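Local coordinates for protein beta sliding clamp (PDB 6PTR) that probably forms a ring-shaped head-to-tail homodimer around DNA that tethers DNA polymerases and other proteins to it and makes replication processive, at residues A281-R292 with V309-D319. Residues are numbered along the deposited sequence; the frame is centred on the assembly and turned at random. Where two conformers were deposited one is given.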
ATOM      1  N   ALA C 281     -22.417  12.145  -1.211  1.00 20.34           N
ATOM      2  CA  ALA C 281     -23.542  11.488  -0.535  1.00 18.59           C
ATOM      3  C   ALA C 281     -23.562   9.988  -0.797  1.00 17.41           C
ATOM      4  O   ALA C 281     -23.788   9.197   0.126  1.00 17.67           O
ATOM      5  CB  ALA C 281     -24.857  12.116  -0.982  1.00 15.88           C
ATOM      6  N   VAL C 282     -23.343   9.580  -2.052  1.00 18.44           N
ATOM      7  CA  VAL C 282     -23.287   8.162  -2.377  1.00 16.47           C
ATOM      8  C   VAL C 282     -22.132   7.509  -1.644  1.00 18.63           C
ATOM      9  O   VAL C 282     -22.266   6.407  -1.101  1.00 17.72           O
ATOM     10  CB  VAL C 282     -23.162   7.953  -3.901  1.00 17.91           C
ATOM     11  CG1 VAL C 282     -22.842   6.479  -4.224  1.00 19.79           C
ATOM     12  CG2 VAL C 282     -24.435   8.402  -4.602  1.00 20.08           C
ATOM     13  N   ASP C 283     -20.970   8.167  -1.647  1.00 17.60           N
ATOM     14  CA  ASP C 283     -19.820   7.660  -0.911  1.00 19.01           C
ATOM     15  C   ASP C 283     -20.175   7.446   0.558  1.00 21.09           C
ATOM     16  O   ASP C 283     -19.887   6.387   1.131  1.00 20.17           O
ATOM     17  CB  ASP C 283     -18.639   8.634  -1.074  1.00 20.33           C
ATOM     18  CG  ASP C 283     -17.339   8.084  -0.512  1.00 28.71           C
ATOM     19  OD1 ASP C 283     -17.208   6.843  -0.407  1.00 27.82           O
ATOM     20  OD2 ASP C 283     -16.441   8.896  -0.181  1.00 32.12           O
ATOM     21  N   ARG C 284     -20.842   8.424   1.176  1.00 21.02           N
ATOM     22  CA  ARG C 284     -21.173   8.298   2.590  1.00 17.34           C
ATOM     23  C   ARG C 284     -22.101   7.113   2.846  1.00 17.68           C
ATOM     24  O   ARG C 284     -21.799   6.260   3.687  1.00 20.68           O
ATOM     25  CB  ARG C 284     -21.798   9.598   3.105  1.00 18.13           C
ATOM     26  CG  ARG C 284     -20.779  10.734   3.214  1.00 19.56           C
ATOM     27  CD  ARG C 284     -21.369  11.947   3.916  1.00 21.87           C
ATOM     28  NE  ARG C 284     -22.507  12.546   3.219  1.00 22.49           N
ATOM     29  CZ  ARG C 284     -22.427  13.562   2.367  1.00 28.65           C
ATOM     30  NH1 ARG C 284     -21.249  14.102   2.071  1.00 26.24           N
ATOM     31  NH2 ARG C 284     -23.535  14.060   1.819  1.00 24.65           N
ATOM     32  N   VAL C 285     -23.233   7.028   2.130  1.00 18.22           N
ATOM     33  CA  VAL C 285     -24.222   6.010   2.501  1.00 14.90           C
ATOM     34  C   VAL C 285     -23.738   4.624   2.115  1.00 19.83           C
ATOM     35  O   VAL C 285     -24.142   3.643   2.753  1.00 17.66           O
ATOM     36  CB  VAL C 285     -25.630   6.316   1.916  1.00 12.72           C
ATOM     37  CG1 VAL C 285     -26.173   7.649   2.472  1.00 18.23           C
ATOM     38  CG2 VAL C 285     -25.606   6.364   0.385  1.00 16.20           C
ATOM     39  N   SER C 286     -22.832   4.505   1.134  1.00 17.41           N
ATOM     40  CA  SER C 286     -22.347   3.185   0.736  1.00 17.22           C
ATOM     41  C   SER C 286     -21.299   2.629   1.694  1.00 18.22           C
ATOM     42  O   SER C 286     -20.844   1.492   1.500  1.00 19.51           O
ATOM     43  CB  SER C 286     -21.773   3.235  -0.681  1.00 19.60           C
ATOM     44  OG  SER C 286     -20.628   4.049  -0.756  1.00 23.08           O
ATOM     45  N   THR C 287     -20.908   3.404   2.708  1.00 15.59           N
ATOM     46  CA  THR C 287     -19.893   2.931   3.645  1.00 16.65           C
ATOM     47  C   THR C 287     -20.336   1.640   4.322  1.00 19.53           C
ATOM     48  O   THR C 287     -19.486   0.827   4.716  1.00 20.05           O
ATOM     49  CB  THR C 287     -19.603   3.996   4.707  1.00 17.14           C
ATOM     50  OG1 THR C 287     -19.367   5.275   4.087  1.00 19.15           O
ATOM     51  CG2 THR C 287     -18.364   3.640   5.545  1.00 18.88           C
ATOM     52  N   ILE C 288     -21.653   1.436   4.473  1.00 17.50           N
ATOM     53  CA  ILE C 288     -22.130   0.249   5.194  1.00 15.30           C
ATOM     54  C   ILE C 288     -22.234  -0.983   4.312  1.00 23.52           C
ATOM     55  O   ILE C 288     -22.627  -2.049   4.807  1.00 21.09           O
ATOM     56  CB  ILE C 288     -23.505   0.502   5.861  1.00 18.02           C
ATOM     57  CG1 ILE C 288     -24.550   0.805   4.801  1.00 14.34           C
ATOM     58  CG2 ILE C 288     -23.434   1.683   6.818  1.00 19.27           C
ATOM     59  CD1 ILE C 288     -25.985   0.824   5.385  1.00 18.34           C
ATOM     60  N   SER C 289     -21.917  -0.882   3.023  1.00 19.71           N
ATOM     61  CA  SER C 289     -22.105  -2.038   2.155  1.00 18.93           C
ATOM     62  C   SER C 289     -20.962  -3.030   2.318  1.00 24.31           C
ATOM     63  O   SER C 289     -19.899  -2.704   2.856  1.00 26.70           O
ATOM     64  CB  SER C 289     -22.218  -1.607   0.691  1.00 24.37           C
ATOM     65  OG  SER C 289     -23.415  -0.877   0.490  1.00 28.47           O
ATOM     66  N   ASN C 290     -21.198  -4.258   1.864  1.00 25.65           N
ATOM     67  CA  ASN C 290     -20.175  -5.305   1.952  1.00 24.21           C
ATOM     68  C   ASN C 290     -20.331  -6.229   0.744  1.00 26.13           C
ATOM     69  O   ASN C 290     -20.916  -5.837  -0.269  1.00 23.16           O
ATOM     70  CB  ASN C 290     -20.248  -6.026   3.314  1.00 27.13           C
ATOM     71  CG  ASN C 290     -21.537  -6.838   3.506  1.00 31.26           C
ATOM     72  OD1 ASN C 290     -22.311  -7.030   2.577  1.00 24.03           O
ATOM     73  ND2 ASN C 290     -21.747  -7.338   4.727  1.00 28.88           N
ATOM     74  N   ASP C 291     -19.837  -7.471   0.857  1.00 28.84           N
ATOM     75  CA  ASP C 291     -19.820  -8.383  -0.289  1.00 34.47           C
ATOM     76  C   ASP C 291     -21.211  -8.776  -0.782  1.00 30.56           C
ATOM     77  O   ASP C 291     -21.335  -9.282  -1.904  1.00 29.09           O
ATOM     78  CB  ASP C 291     -19.043  -9.652   0.052  1.00 35.13           C
ATOM     79  CG  ASP C 291     -17.584  -9.380   0.342  1.00 47.61           C
ATOM     80  OD1 ASP C 291     -17.059  -8.362  -0.168  1.00 36.94           O
ATOM     81  OD2 ASP C 291     -16.972 -10.180   1.082  1.00 53.93           O
ATOM     82  N   ARG C 292     -22.259  -8.569   0.013  1.00 24.07           N
ATOM     83  CA  ARG C 292     -23.598  -8.942  -0.445  1.00 24.59           C
ATOM     84  C   ARG C 292     -24.055  -8.106  -1.624  1.00 23.73           C
ATOM     85  O   ARG C 292     -24.898  -8.553  -2.408  1.00 24.91           O
ATOM     86  CB  ARG C 292     -24.617  -8.795   0.685  1.00 29.79           C
ATOM     87  CG  ARG C 292     -24.432  -9.778   1.817  1.00 26.85           C
ATOM     88  CD  ARG C 292     -25.445  -9.506   2.907  1.00 23.62           C
ATOM     89  NE  ARG C 292     -25.344 -10.425   4.030  1.00 22.31           N
ATOM     90  CZ  ARG C 292     -26.120 -11.492   4.202  1.00 30.88           C
ATOM     91  NH1 ARG C 292     -27.060 -11.803   3.315  1.00 28.09           N
ATOM     92  NH2 ARG C 292     -25.963 -12.237   5.273  1.00 30.82           N
ATOM     93  N   VAL C 309     -29.333   3.129   1.605  1.00 16.67           N
ATOM     94  CA  VAL C 309     -28.584   1.873   1.527  1.00 15.23           C
ATOM     95  C   VAL C 309     -28.986   1.013   2.715  1.00 18.29           C
ATOM     96  O   VAL C 309     -29.117   1.518   3.833  1.00 18.36           O
ATOM     97  CB  VAL C 309     -27.059   2.092   1.527  1.00 17.96           C
ATOM     98  CG1 VAL C 309     -26.289   0.757   1.490  1.00 16.90           C
ATOM     99  CG2 VAL C 309     -26.645   2.988   0.355  1.00 19.41           C
ATOM    100  N   ASN C 310     -29.217  -0.283   2.467  1.00 17.12           N
ATOM    101  CA  ASN C 310     -29.564  -1.231   3.523  1.00 18.00           C
ATOM    102  C   ASN C 310     -28.608  -2.403   3.409  1.00 19.35           C
ATOM    103  O   ASN C 310     -28.381  -2.905   2.303  1.00 22.65           O
ATOM    104  CB  ASN C 310     -31.013  -1.748   3.424  1.00 22.59           C
ATOM    105  CG  ASN C 310     -32.061  -0.669   3.710  1.00 35.08           C
ATOM    106  OD1 ASN C 310     -32.212  -0.217   4.847  1.00 41.64           O
ATOM    107  ND2 ASN C 310     -32.796  -0.265   2.676  1.00 36.59           N
ATOM    108  N   ASN C 311     -28.036  -2.826   4.530  1.00 17.10           N
ATOM    109  CA  ASN C 311     -27.149  -3.992   4.553  1.00 18.53           C
ATOM    110  C   ASN C 311     -27.507  -4.806   5.784  1.00 17.17           C
ATOM    111  O   ASN C 311     -27.435  -4.301   6.908  1.00 19.99           O
ATOM    112  CB  ASN C 311     -25.673  -3.575   4.566  1.00 18.13           C
ATOM    113  CG  ASN C 311     -24.691  -4.741   4.828  1.00 27.13           C
ATOM    114  OD1 ASN C 311     -25.062  -5.892   5.013  1.00 23.41           O
ATOM    115  ND2 ASN C 311     -23.395  -4.404   4.868  1.00 44.90           N
ATOM    116  N   PRO C 312     -27.919  -6.064   5.616  1.00 17.90           N
ATOM    117  CA  PRO C 312     -28.398  -6.826   6.776  1.00 16.77           C
ATOM    118  C   PRO C 312     -27.330  -7.102   7.805  1.00 19.22           C
ATOM    119  O   PRO C 312     -27.669  -7.503   8.924  1.00 21.18           O
ATOM    120  CB  PRO C 312     -28.898  -8.136   6.154  1.00 20.63           C
ATOM    121  CG  PRO C 312     -28.090  -8.272   4.899  1.00 18.01           C
ATOM    122  CD  PRO C 312     -27.948  -6.859   4.375  1.00 19.61           C
ATOM    123  N   ASP C 313     -26.053  -6.941   7.454  1.00 18.35           N
ATOM    124  CA  ASP C 313     -24.988  -7.177   8.402  1.00 24.09           C
ATOM    125  C   ASP C 313     -24.567  -5.921   9.148  1.00 19.90           C
ATOM    126  O   ASP C 313     -23.778  -6.037  10.094  1.00 28.07           O
ATOM    127  CB  ASP C 313     -23.767  -7.775   7.691  1.00 26.25           C
ATOM    128  CG  ASP C 313     -24.063  -9.120   7.058  1.00 31.42           C
ATOM    129  OD1 ASP C 313     -24.856  -9.898   7.641  1.00 27.00           O
ATOM    130  OD2 ASP C 313     -23.497  -9.401   5.981  1.00 29.49           O
ATOM    131  N   SER C 314     -25.065  -4.737   8.769  1.00 17.25           N
ATOM    132  CA  SER C 314     -24.596  -3.512   9.415  0.59 18.28           C
ATOM    133  C   SER C 314     -25.682  -2.496   9.744  1.00 17.02           C
ATOM    134  O   SER C 314     -25.523  -1.760  10.726  1.00 19.64           O
ATOM    135  CB  SER C 314     -23.536  -2.824   8.544  0.59 17.68           C
ATOM    136  OG  SER C 314     -24.073  -2.424   7.303  0.59 17.57           O
ATOM    137  N   GLY C 315     -26.750  -2.397   8.974  1.00 15.39           N
ATOM    138  CA  GLY C 315     -27.758  -1.392   9.268  1.00 16.84           C
ATOM    139  C   GLY C 315     -28.229  -0.673   8.024  1.00 18.03           C
ATOM    140  O   GLY C 315     -28.371  -1.290   6.963  1.00 19.03           O
ATOM    141  N   SER C 316     -28.495   0.626   8.139  1.00 17.79           N
ATOM    142  CA  SER C 316     -29.021   1.399   7.022  1.00 14.83           C
ATOM    143  C   SER C 316     -28.377   2.772   7.031  1.00 16.94           C
ATOM    144  O   SER C 316     -27.842   3.228   8.045  1.00 18.95           O
ATOM    145  CB  SER C 316     -30.539   1.540   7.080  1.00 19.79           C
ATOM    146  OG  SER C 316     -30.946   2.186   8.283  1.00 22.71           O
ATOM    147  N   ALA C 317     -28.482   3.448   5.892  1.00 16.95           N
ATOM    148  CA  ALA C 317     -27.849   4.751   5.718  1.00 16.20           C
ATOM    149  C   ALA C 317     -28.688   5.530   4.725  1.00 21.87           C
ATOM    150  O   ALA C 317     -29.088   4.982   3.699  1.00 24.35           O
ATOM    151  CB  ALA C 317     -26.414   4.600   5.206  1.00 18.34           C
ATOM    152  N   GLU C 318     -28.953   6.799   5.020  1.00 16.14           N
ATOM    153  CA  GLU C 318     -29.715   7.605   4.084  1.00 15.18           C
ATOM    154  C   GLU C 318     -29.101   8.994   3.997  1.00 20.40           C
ATOM    155  O   GLU C 318     -28.360   9.423   4.881  1.00 21.02           O
ATOM    156  CB  GLU C 318     -31.190   7.695   4.488  1.00 22.46           C
ATOM    157  CG  GLU C 318     -31.472   8.295   5.832  1.00 30.18           C
ATOM    158  CD  GLU C 318     -32.970   8.338   6.148  1.00 44.37           C
ATOM    159  OE1 GLU C 318     -33.761   7.693   5.419  1.00 43.68           O
ATOM    160  OE2 GLU C 318     -33.355   9.018   7.121  1.00 47.95           O
ATOM    161  N   ASP C 319     -29.409   9.681   2.900  1.00 18.95           N
ATOM    162  CA  ASP C 319     -28.987  11.062   2.714  1.00 17.20           C
ATOM    163  C   ASP C 319     -29.980  11.722   1.765  1.00 20.28           C
ATOM    164  O   ASP C 319     -30.860  11.067   1.195  1.00 24.13           O
ATOM    165  CB  ASP C 319     -27.546  11.127   2.180  1.00 18.04           C
ATOM    166  CG  ASP C 319     -26.788  12.362   2.653  1.00 26.02           C
ATOM    167  OD1 ASP C 319     -27.407  13.433   2.870  1.00 25.90           O
ATOM    168  OD2 ASP C 319     -25.553  12.248   2.812  1.00 26.21           O
TER
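Asp-319 OD2 is gripped side-on by Arg-284, whose NE and NH2 both converge on this one oxygen, NH2 at 2.9 Å, with the oxygen in the guanidinium plane. The salt bridge ties helix 275-285 to strand 315-322, the outermost of this chain's sheet, an instance of helix-on-sheet packing in the C-terminal domain of the DNA polymerase III beta subunit. A bend at chi3 (-62°) turns the Arg-284 chain back so that one guanidinium face lies over Ala-281 CA. Thr-114 of the second subunit also hydrogen-bonds Asp-319 OD2, and Ser-316 to Glu-318 pair with a strand of that subunit, which places the contact at the dimer interface.

Between helix and hairpin the packing is apolar: Val-285 CG2 meets Val-309 CG2 at 3.5 Å, while Val-285 CB sits 3.8 Å from Ala-317 CB. Ile-288 runs past Val-309 in the opposite direction; its chi1 of 62° sends CG1 across to Val-309 CG1, and the extended chi2 (170°) then carries CD1 onto the Ser-316 backbone.

Toward the hairpin turn, polar side chains reach the carbonyl of Ile-288. In one of two Ser-314 conformers, OG donates to Ile-288 O in the carbonyl plane at 2.9 Å. Asn-311 OD1 accepts from Asp-313 N, closing an Asx turn, and Ser-314 and Gly-315 opposite Asn-311 form a classic beta bulge. Farther out, Asp-313 OD2 receives Asn-290 ND2 on its anti lone pair. Arg-292 NE makes a salt bridge to the same oxygen from above the carboxylate plane at 2.9 Å. Pro-312 CG rests 3.5 Å from Arg-292 CD and over one guanidinium face.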